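Minor capsid protein (Cafeteriavirus-dependent mavirus, PDB 6G42) forms the pentons of the virophage capsid as a single jelly-roll protein that assembles in fives and probably closes the vertices of the shell. Local coordinates at residues Y49-E54 and L301-I306; R62-K67 and T199-I204; D105-G110 and Q243-Y248. All coordinates share one frame; numbering follows the deposited sequence. Where two conformers were deposited one is given.

Contact 1: residues Y49-E54 and L301-I306; sequences YLLIVE and LLFESI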
loop_
_atom_site.group_PDB
_atom_site.type_symbol
_atom_site.label_atom_id
_atom_site.label_comp_id
_atom_site.label_asym_id
_atom_site.label_seq_id
_atom_site.Cartn_x
_atom_site.Cartn_y
_atom_site.Cartn_z
ATOM N N TYR C 49 -5.098 26.743 -23.913
ATOM C CA TYR C 49 -4.490 25.513 -23.394
ATOM C C TYR C 49 -4.103 25.570 -21.922
ATOM O O TYR C 49 -3.758 26.624 -21.389
ATOM C CB TYR C 49 -3.238 25.175 -24.191
ATOM C CG TYR C 49 -3.502 24.835 -25.631
ATOM C CD1 TYR C 49 -3.636 25.839 -26.588
ATOM C CD2 TYR C 49 -3.610 23.510 -26.048
ATOM C CE1 TYR C 49 -3.873 25.532 -27.921
ATOM C CE2 TYR C 49 -3.845 23.191 -27.380
ATOM C CZ TYR C 49 -3.974 24.207 -28.313
ATOM O OH TYR C 49 -4.202 23.903 -29.631
ATOM N N LEU C 50 -4.167 24.402 -21.287
ATOM C CA LEU C 50 -3.583 24.165 -19.975
ATOM C C LEU C 50 -2.336 23.316 -20.167
ATOM O O LEU C 50 -2.279 22.518 -21.092
ATOM C CB LEU C 50 -4.572 23.420 -19.082
ATOM C CG LEU C 50 -5.918 24.093 -18.821
ATOM C CD1 LEU C 50 -6.829 23.132 -18.073
ATOM C CD2 LEU C 50 -5.747 25.386 -18.035
ATOM N N LEU C 51 -1.352 23.501 -19.295
ATOM C CA LEU C 51 -0.136 22.686 -19.263
ATOM C C LEU C 51 -0.085 21.860 -17.977
ATOM O O LEU C 51 -0.245 22.403 -16.875
ATOM C CB LEU C 51 1.105 23.573 -19.325
ATOM C CG LEU C 51 2.461 22.920 -19.026
ATOM C CD1 LEU C 51 2.829 21.899 -20.092
ATOM C CD2 LEU C 51 3.527 23.988 -18.933
ATOM N N ILE C 52 0.180 20.563 -18.130
ATOM C CA ILE C 52 0.438 19.665 -16.998
ATOM C C ILE C 52 1.614 18.741 -17.313
ATOM O O ILE C 52 1.725 18.217 -18.428
ATOM C CB ILE C 52 -0.821 18.855 -16.591
ATOM C CG1 ILE C 52 -0.539 17.976 -15.372
ATOM C CG2 ILE C 52 -1.345 17.990 -17.732
ATOM C CD1 ILE C 52 -1.801 17.570 -14.639
ATOM N N VAL C 53 2.499 18.576 -16.328
ATOM C CA VAL C 53 3.620 17.650 -16.420
ATOM C C VAL C 53 3.080 16.268 -16.065
ATOM O O VAL C 53 2.841 15.975 -14.893
ATOM C CB VAL C 53 4.774 18.063 -15.475
ATOM C CG1 VAL C 53 5.938 17.071 -15.538
ATOM C CG2 VAL C 53 5.258 19.466 -15.825
ATOM N N GLU C 54 2.875 15.438 -17.088
ATOM C CA GLU C 54 2.365 14.070 -16.920
ATOM C C GLU C 54 3.365 13.164 -16.174
ATOM O O GLU C 54 2.996 12.466 -15.230
ATOM C CB GLU C 54 2.036 13.474 -18.296
ATOM C CG GLU C 54 1.503 12.035 -18.318
ATOM C CD GLU C 54 0.086 11.885 -17.786
ATOM O OE1 GLU C 54 -0.597 12.917 -17.548
ATOM O OE2 GLU C 54 -0.352 10.718 -17.615
ATOM N N LEU C 301 5.189 16.124 -21.245
ATOM C CA LEU C 301 4.304 17.259 -21.020
ATOM C C LEU C 301 2.986 17.043 -21.754
ATOM O O LEU C 301 2.938 16.346 -22.770
ATOM C CB LEU C 301 4.964 18.541 -21.526
ATOM C CG LEU C 301 6.354 18.882 -20.990
ATOM C CD1 LEU C 301 6.912 20.069 -21.746
ATOM C CD2 LEU C 301 6.323 19.188 -19.502
ATOM N N LEU C 302 1.921 17.641 -21.232
ATOM C CA LEU C 302 0.615 17.611 -21.887
ATOM C C LEU C 302 0.068 19.023 -22.035
ATOM O O LEU C 302 -0.092 19.736 -21.041
ATOM C CB LEU C 302 -0.375 16.761 -21.087
ATOM C CG LEU C 302 -1.842 16.803 -21.538
ATOM C CD1 LEU C 302 -1.989 16.315 -22.976
ATOM C CD2 LEU C 302 -2.720 15.991 -20.599
ATOM N N PHE C 303 -0.209 19.413 -23.278
ATOM C CA PHE C 303 -0.965 20.626 -23.564
ATOM C C PHE C 303 -2.403 20.199 -23.851
ATOM O O PHE C 303 -2.680 19.554 -24.868
ATOM C CB PHE C 303 -0.337 21.397 -24.725
ATOM C CG PHE C 303 1.063 21.876 -24.435
ATOM C CD1 PHE C 303 1.279 23.075 -23.759
ATOM C CD2 PHE C 303 2.169 21.118 -24.819
ATOM C CE1 PHE C 303 2.567 23.511 -23.482
ATOM C CE2 PHE C 303 3.460 21.547 -24.543
ATOM C CZ PHE C 303 3.660 22.746 -23.875
ATOM N N GLU C 304 -3.293 20.529 -22.919
ATOM C CA GLU C 304 -4.701 20.131 -22.956
ATOM C C GLU C 304 -5.573 21.360 -23.244
ATOM O O GLU C 304 -5.568 22.330 -22.472
ATOM C CB GLU C 304 -5.081 19.500 -21.611
ATOM C CG GLU C 304 -6.487 18.924 -21.534
ATOM C CD GLU C 304 -6.843 18.416 -20.142
ATOM O OE1 GLU C 304 -5.995 17.750 -19.507
ATOM O OE2 GLU C 304 -7.976 18.686 -19.677
ATOM N N SER C 305 -6.315 21.322 -24.352
ATOM C CA SER C 305 -7.121 22.472 -24.775
ATOM C C SER C 305 -8.396 22.576 -23.955
ATOM O O SER C 305 -8.864 21.582 -23.399
ATOM C CB SER C 305 -7.455 22.408 -26.274
ATOM O OG SER C 305 -8.425 21.421 -26.563
ATOM N N ILE C 306 -8.940 23.792 -23.893
ATOM C CA ILE C 306 -10.207 24.070 -23.207
ATOM C C ILE C 306 -11.213 24.499 -24.281
ATOM O O ILE C 306 -12.292 25.016 -23.990
ATOM C CB ILE C 306 -10.081 25.167 -22.114
ATOM C CG1 ILE C 306 -8.673 25.201 -21.492
ATOM C CG2 ILE C 306 -11.129 24.949 -21.023
ATOM C CD1 ILE C 306 -8.442 26.355 -20.531
#

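Contact 2: residues R62-K67 and T199-I204; sequences RLPLFK and TPISHI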
loop_
_atom_site.group_PDB
_atom_site.type_symbol
_atom_site.label_atom_id
_atom_site.label_comp_id
_atom_site.label_asym_id
_atom_site.label_seq_id
_atom_site.Cartn_x
_atom_site.Cartn_y
_atom_site.Cartn_z
ATOM N N ARG C 62 22.524 12.267 -8.097
ATOM C CA ARG C 62 23.006 12.294 -6.711
ATOM C C ARG C 62 22.325 13.414 -5.936
ATOM O O ARG C 62 22.129 14.506 -6.466
ATOM C CB ARG C 62 24.520 12.481 -6.668
ATOM C CG ARG C 62 25.146 11.901 -5.416
ATOM C CD ARG C 62 26.557 12.397 -5.194
ATOM N NE ARG C 62 27.206 11.684 -4.094
ATOM C CZ ARG C 62 28.374 12.021 -3.545
ATOM N NH1 ARG C 62 29.060 13.083 -3.981
ATOM N NH2 ARG C 62 28.866 11.294 -2.542
ATOM N N LEU C 63 21.965 13.137 -4.686
ATOM C CA LEU C 63 21.334 14.127 -3.817
ATOM C C LEU C 63 21.988 14.128 -2.434
ATOM O O LEU C 63 22.390 13.074 -1.939
ATOM C CB LEU C 63 19.838 13.846 -3.685
ATOM C CG LEU C 63 18.964 14.028 -4.932
ATOM C CD1 LEU C 63 17.549 13.544 -4.643
ATOM C CD2 LEU C 63 18.935 15.472 -5.414
ATOM N N PRO C 64 22.104 15.316 -1.808
ATOM C CA PRO C 64 22.647 15.368 -0.453
ATOM C C PRO C 64 21.666 14.875 0.600
ATOM O O PRO C 64 20.448 15.004 0.434
ATOM C CB PRO C 64 22.959 16.852 -0.252
ATOM C CG PRO C 64 22.048 17.572 -1.183
ATOM C CD PRO C 64 21.894 16.666 -2.369
ATOM N N LEU C 65 22.218 14.308 1.667
ATOM C CA LEU C 65 21.446 13.769 2.782
ATOM C C LEU C 65 21.375 14.696 4.008
ATOM O O LEU C 65 20.458 14.567 4.819
ATOM C CB LEU C 65 22.030 12.416 3.199
ATOM C CG LEU C 65 22.256 11.358 2.114
ATOM C CD1 LEU C 65 22.502 10.002 2.756
ATOM C CD2 LEU C 65 21.090 11.258 1.144
ATOM N N PHE C 66 22.334 15.611 4.149
ATOM C CA PHE C 66 22.444 16.478 5.331
ATOM C C PHE C 66 23.107 17.809 4.957
ATOM O O PHE C 66 23.897 17.869 4.010
ATOM C CB PHE C 66 23.240 15.765 6.429
ATOM C CG PHE C 66 23.189 16.449 7.769
ATOM C CD1 PHE C 66 22.037 16.399 8.546
ATOM C CD2 PHE C 66 24.295 17.133 8.268
ATOM C CE1 PHE C 66 21.984 17.025 9.790
ATOM C CE2 PHE C 66 24.250 17.755 9.514
ATOM C CZ PHE C 66 23.093 17.703 10.274
ATOM N N LYS C 67 22.770 18.865 5.699
ATOM C CA LYS C 67 23.271 20.223 5.448
ATOM C C LYS C 67 23.533 20.921 6.785
ATOM O O LYS C 67 22.644 21.594 7.302
ATOM C CB LYS C 67 22.246 21.009 4.631
ATOM C CG LYS C 67 22.678 22.411 4.224
ATOM C CD LYS C 67 21.523 23.155 3.585
ATOM C CE LYS C 67 21.977 24.408 2.870
ATOM N NZ LYS C 67 20.880 24.945 2.023
ATOM N N THR C 199 17.142 15.319 6.348
ATOM C CA THR C 199 17.240 15.695 4.934
ATOM C C THR C 199 16.987 17.195 4.713
ATOM O O THR C 199 15.970 17.732 5.168
ATOM C CB THR C 199 16.311 14.860 4.010
ATOM O OG1 THR C 199 16.456 15.314 2.659
ATOM C CG2 THR C 199 14.827 14.957 4.403
ATOM N N PRO C 200 17.914 17.876 4.013
ATOM C CA PRO C 200 17.705 19.276 3.695
ATOM C C PRO C 200 16.801 19.494 2.483
ATOM O O PRO C 200 16.429 20.635 2.217
ATOM C CB PRO C 200 19.117 19.757 3.375
ATOM C CG PRO C 200 19.752 18.578 2.732
ATOM C CD PRO C 200 19.180 17.379 3.436
ATOM N N ILE C 201 16.454 18.423 1.766
ATOM C CA ILE C 201 15.742 18.527 0.498
ATOM C C ILE C 201 14.235 18.451 0.709
ATOM O O ILE C 201 13.725 17.466 1.254
ATOM C CB ILE C 201 16.209 17.434 -0.482
ATOM C CG1 ILE C 201 17.727 17.550 -0.651
ATOM C CG2 ILE C 201 15.484 17.559 -1.827
ATOM C CD1 ILE C 201 18.350 16.555 -1.588
ATOM N N SER C 202 13.543 19.490 0.243
ATOM C CA SER C 202 12.092 19.625 0.383
ATOM C C SER C 202 11.347 19.274 -0.905
ATOM O O SER C 202 10.563 18.327 -0.929
ATOM C CB SER C 202 11.741 21.048 0.810
ATOM O OG SER C 202 10.347 21.289 0.705
ATOM N N HIS C 203 11.615 20.044 -1.959
ATOM C CA HIS C 203 10.919 19.931 -3.245
ATOM C C HIS C 203 11.916 19.889 -4.404
ATOM O O HIS C 203 13.053 20.340 -4.261
ATOM C CB HIS C 203 9.980 21.126 -3.449
ATOM C CG HIS C 203 8.628 20.968 -2.818
ATOM N ND1 HIS C 203 8.343 21.387 -1.536
ATOM C CD2 HIS C 203 7.470 20.471 -3.315
ATOM C CE1 HIS C 203 7.073 21.140 -1.266
ATOM N NE2 HIS C 203 6.522 20.583 -2.327
ATOM N N ILE C 204 11.481 19.323 -5.532
ATOM C CA ILE C 204 12.219 19.360 -6.802
ATOM C C ILE C 204 11.218 19.881 -7.824
ATOM O O ILE C 204 10.127 19.329 -7.971
ATOM C CB ILE C 204 12.730 17.969 -7.245
ATOM C CG1 ILE C 204 13.778 17.439 -6.256
ATOM C CG2 ILE C 204 13.326 18.034 -8.654
ATOM C CD1 ILE C 204 14.149 15.984 -6.454
HETATM O O HOH W 1 18.246 13.921 1.346
#

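Contact 3: residues D105-G110 and Q243-Y248; sequences DYVDVG and QNNQDY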
loop_
_atom_site.group_PDB
_atom_site.type_symbol
_atom_site.label_atom_id
_atom_site.label_comp_id
_atom_site.label_asym_id
_atom_site.label_seq_id
_atom_site.Cartn_x
_atom_site.Cartn_y
_atom_site.Cartn_z
ATOM N N ASP C 105 26.072 11.004 3.499
ATOM C CA ASP C 105 26.041 9.707 4.176
ATOM C C ASP C 105 25.712 9.915 5.659
ATOM O O ASP C 105 26.403 10.662 6.351
ATOM C CB ASP C 105 27.397 9.010 4.015
ATOM C CG ASP C 105 27.363 7.538 4.396
ATOM O OD1 ASP C 105 26.712 7.163 5.399
ATOM O OD2 ASP C 105 28.014 6.745 3.688
ATOM N N TYR C 106 24.669 9.242 6.146
ATOM C CA TYR C 106 24.261 9.363 7.555
ATOM C C TYR C 106 25.217 8.687 8.536
ATOM O O TYR C 106 25.141 8.955 9.737
ATOM C CB TYR C 106 22.819 8.866 7.771
ATOM C CG TYR C 106 21.785 9.780 7.133
ATOM C CD1 TYR C 106 21.668 11.120 7.524
ATOM C CD2 TYR C 106 20.941 9.320 6.129
ATOM C CE1 TYR C 106 20.745 11.963 6.930
ATOM C CE2 TYR C 106 20.013 10.160 5.539
ATOM C CZ TYR C 106 19.918 11.475 5.944
ATOM O OH TYR C 106 19.000 12.304 5.345
ATOM N N VAL C 107 26.106 7.828 8.031
ATOM C CA VAL C 107 27.207 7.277 8.837
ATOM C C VAL C 107 28.122 8.421 9.274
ATOM O O VAL C 107 28.465 8.516 10.457
ATOM C CB VAL C 107 28.024 6.195 8.085
ATOM C CG1 VAL C 107 29.199 5.710 8.927
ATOM C CG2 VAL C 107 27.146 5.003 7.714
ATOM N N ASP C 108 28.492 9.281 8.320
ATOM C CA ASP C 108 29.341 10.454 8.582
ATOM C C ASP C 108 28.712 11.448 9.555
ATOM O O ASP C 108 29.421 12.081 10.341
ATOM C CB ASP C 108 29.687 11.189 7.278
ATOM C CG ASP C 108 30.593 10.380 6.357
ATOM O OD1 ASP C 108 31.445 9.608 6.850
ATOM O OD2 ASP C 108 30.460 10.537 5.127
ATOM N N VAL C 109 27.390 11.597 9.491
ATOM C CA VAL C 109 26.661 12.438 10.447
ATOM C C VAL C 109 26.807 11.848 11.853
ATOM O O VAL C 109 26.989 12.583 12.823
ATOM C CB VAL C 109 25.177 12.616 10.036
ATOM C CG1 VAL C 109 24.362 13.314 11.120
ATOM C CG2 VAL C 109 25.086 13.418 8.746
ATOM N N GLY C 110 26.738 10.521 11.944
ATOM C CA GLY C 110 26.965 9.793 13.194
ATOM C C GLY C 110 28.380 9.913 13.724
ATOM O O GLY C 110 28.576 10.192 14.907
ATOM N N GLN C 243 14.127 8.199 2.133
ATOM C CA GLN C 243 13.650 6.894 2.622
ATOM C C GLN C 243 14.716 6.084 3.369
ATOM O O GLN C 243 14.395 5.309 4.268
ATOM C CB GLN C 243 13.150 6.054 1.443
ATOM C CG GLN C 243 11.967 6.650 0.686
ATOM C CD GLN C 243 10.630 6.487 1.394
ATOM O OE1 GLN C 243 10.491 5.687 2.326
ATOM N NE2 GLN C 243 9.627 7.242 0.941
ATOM N N ASN C 244 15.974 6.262 2.974
ATOM C CA ASN C 244 17.084 5.430 3.441
ATOM C C ASN C 244 18.411 6.204 3.328
ATOM O O ASN C 244 18.404 7.420 3.146
ATOM C CB ASN C 244 17.109 4.136 2.619
ATOM C CG ASN C 244 17.320 4.387 1.139
ATOM O OD1 ASN C 244 17.385 5.532 0.690
ATOM N ND2 ASN C 244 17.411 3.314 0.369
ATOM N N ASN C 245 19.537 5.504 3.418
ATOM C CA ASN C 245 20.855 6.137 3.358
ATOM C C ASN C 245 21.476 6.105 1.948
ATOM O O ASN C 245 22.672 5.858 1.793
ATOM C CB ASN C 245 21.773 5.454 4.374
ATOM C CG ASN C 245 23.088 6.181 4.555
ATOM O OD1 ASN C 245 23.124 7.406 4.662
ATOM N ND2 ASN C 245 24.181 5.429 4.576
ATOM N N GLN C 246 20.661 6.367 0.927
ATOM C CA GLN C 246 21.121 6.354 -0.457
ATOM C C GLN C 246 21.234 7.775 -0.990
ATOM O O GLN C 246 20.223 8.460 -1.150
ATOM C CB GLN C 246 20.163 5.560 -1.343
ATOM C CG GLN C 246 20.350 4.056 -1.312
ATOM C CD GLN C 246 19.622 3.374 -2.464
ATOM O OE1 GLN C 246 18.392 3.231 -2.442
ATOM N NE2 GLN C 246 20.372 2.959 -3.485
ATOM N N ASP C 247 22.466 8.210 -1.250
ATOM C CA ASP C 247 22.719 9.476 -1.954
ATOM C C ASP C 247 22.411 9.377 -3.452
ATOM O O ASP C 247 21.933 10.348 -4.048
ATOM C CB ASP C 247 24.131 10.047 -1.697
ATOM C CG ASP C 247 25.256 9.015 -1.829
ATOM O OD1 ASP C 247 25.042 7.812 -1.550
ATOM O OD2 ASP C 247 26.385 9.428 -2.173
ATOM N N TYR C 248 22.669 8.216 -4.055
ATOM C CA TYR C 248 22.363 7.998 -5.470
ATOM C C TYR C 248 20.945 7.450 -5.639
ATOM O O TYR C 248 20.596 6.430 -5.047
ATOM C CB TYR C 248 23.375 7.053 -6.106
ATOM C CG TYR C 248 24.765 7.630 -6.185
ATOM C CD1 TYR C 248 25.614 7.583 -5.083
ATOM C CD2 TYR C 248 25.242 8.221 -7.363
ATOM C CE1 TYR C 248 26.895 8.106 -5.141
ATOM C CE2 TYR C 248 26.526 8.751 -7.431
ATOM C CZ TYR C 248 27.352 8.689 -6.313
ATOM O OH TYR C 248 28.630 9.205 -6.337
#

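Contact 1: residues Y49-E54 and L301-I306
L51 lays its CD1 methyl over one face of the F303 ring, 4.1 Å from the ring centroid and offset toward the rim, a CH-pi contact between neighbouring antiparallel strands of the penton jelly roll. These are the inner pair of a four-stranded antiparallel sheet in which strand 296-305 runs between 8-15 and 49-62. The F303 and L51 side chains lie side by side and point the same way. On that same face V53 CG2 meets L301 CD2 at 3.8 Å, and the Y49 ring lies against S305 CB, with CE2 3.9 Å away. The opposite face carries L50, I52, L302 and E304. There I52 CG2, set between the backbone N and the carbonyl carbon, meets L302 CB at 3.7 Å, while L50 CG meets I306 CD1 at 3.8 Å, their side chains crossing at about a right angle.

Two pairs of backbone bonds hold this register. L50 and E304 exchange N-H and C=O, and I52 and L302 do likewise; between them sits the non-hydrogen-bonded pair of L51 and F303. Further out, the face bearing L51 and L301 packs toward the interior of the sandwich, where L301 touches F273 and L275. The polar ends are held from outside: Y49 OH by Q7 and D44, and E304 by K6 and Y262. L50 packs on Y8 of the third subunit, and I52 on N260 of the second, so one face of this sheet takes part in the pentamer. The L50 N to E304 O bond is 2.8 Å and almost straight at hydrogen, 177°, although the donor is tilted 28° from the carbonyl plane.

Contact 2: residues R62-K67 and T199-I204
I201 reaches toward P64 and L63 with a side chain that can be followed outward one atom at a time. From CB, CG1 stands anti to the carbonyl carbon (chi1 -56°) and comes within 3.9 Å of P64 O. The next torsion is extended (chi2 -180°) and leaves CD1 3.3 Å from P64 O. The methyl also meets the proline ring at P64 CD, 3.6 Å away, and L63 CB at 3.7 Å. I201 crosses both of these side chains at about a right angle, and I279 of strand 272-281 packs on both L63 and I201.

The contact lies near the centre of the chain, where the segment leaving strand 49-62 passes the start of strand 201-207 in the jelly roll. Just before that strand, T199 forms an ST turn, its OG1 accepting from I201 N. A water donates to P64 O and gives T199 OG1 an acceptor, each at 2.6 Å, thereby bridging two segments that share no direct hydrogen bond. L65 and F66 both face M103 in a classic beta bulge, and L65 O receives a CA-H...O contact from T199 CA.

P200 lies obliquely across K67: P200 CB meets K67 CB at 3.6 Å, and P200 CD rests 3.4 Å from L65 O. The extended lysine carries NZ away from the proline to D281, D283 and E285.

Contact 3: residues D105-G110 and Q243-Y248
Y106 and N245 bring the backbones of the two segments to their nearest approach, their CA atoms 6.3 Å apart, where the first turn of helix 106-120 meets an irregular loop that leads into strand 248-264. No backbone atom bonds to backbone across the gap; the side chain of N245 makes the connection. N245 CG stands anti to its backbone N (chi1 -170°), and the amide beyond it meets the start of the helix. There OD1 accepts from Y106 N at 2.8 Å, a nearly straight bond of 171° at hydrogen. The amide nitrogen ND2 gives a hydrogen to D105 OD1 at 3.2 Å.

This is a helix N-cap with a reinforcement from outside. D105 occupies the N-cap position, and its OD1 accepts from V107 N at 2.8 Å in the usual capping bond. V107 N comes from the anti side, and N245 ND2 from above the carboxylate plane; the two donors approach from opposite faces of it. The carboxylate and amide planes stand 60° apart. Thus one asparagine engages both the capping carboxylate and a backbone N-H of the first turn. V107 N and N245 ND2, both donating to OD1, would be expected to help stabilise negative charge on D105.

The Y106 ring and the N245 side chain run past each other pointing opposite ways, with Y106 CD2 3.3 Å from N245 OD1. N244 O lies in the plane of that ring, at its edge, 4.0 Å from CE2. F135 of strand 132-136 packs on Y106, V107 and N245 alike. Within the loop, N244 ND2 donates to Q246 OE1 at 3.0 Å, while Q246 NE2 turns to N167 of the second subunit.

How the contacts relate
Contacts 2 and 3 adjoin, their centres about 11 Å apart, and their segments alternate along the chain. Y106 OH makes a weak 2.7 Å hydrogen bond to L65 O. L63 N probably bonds to D247 O (2.9 Å), and R62 NE forms a salt bridge with D247 OD2; L65 CD1 packs on N245 OD1, the oxygen that accepts from Y106 N. Contact 1 stands apart, its centre about 29 Å from that of contact 2 and about 38 Å from that of contact 3, and its segments enclose both others in sequence. Strands 49-62 and 248-264, neighbours in one sheet, span the interval. All three meet neighbouring copies: contacts 1 and 2 both touch the third subunit, and contacts 1 and 3 the second.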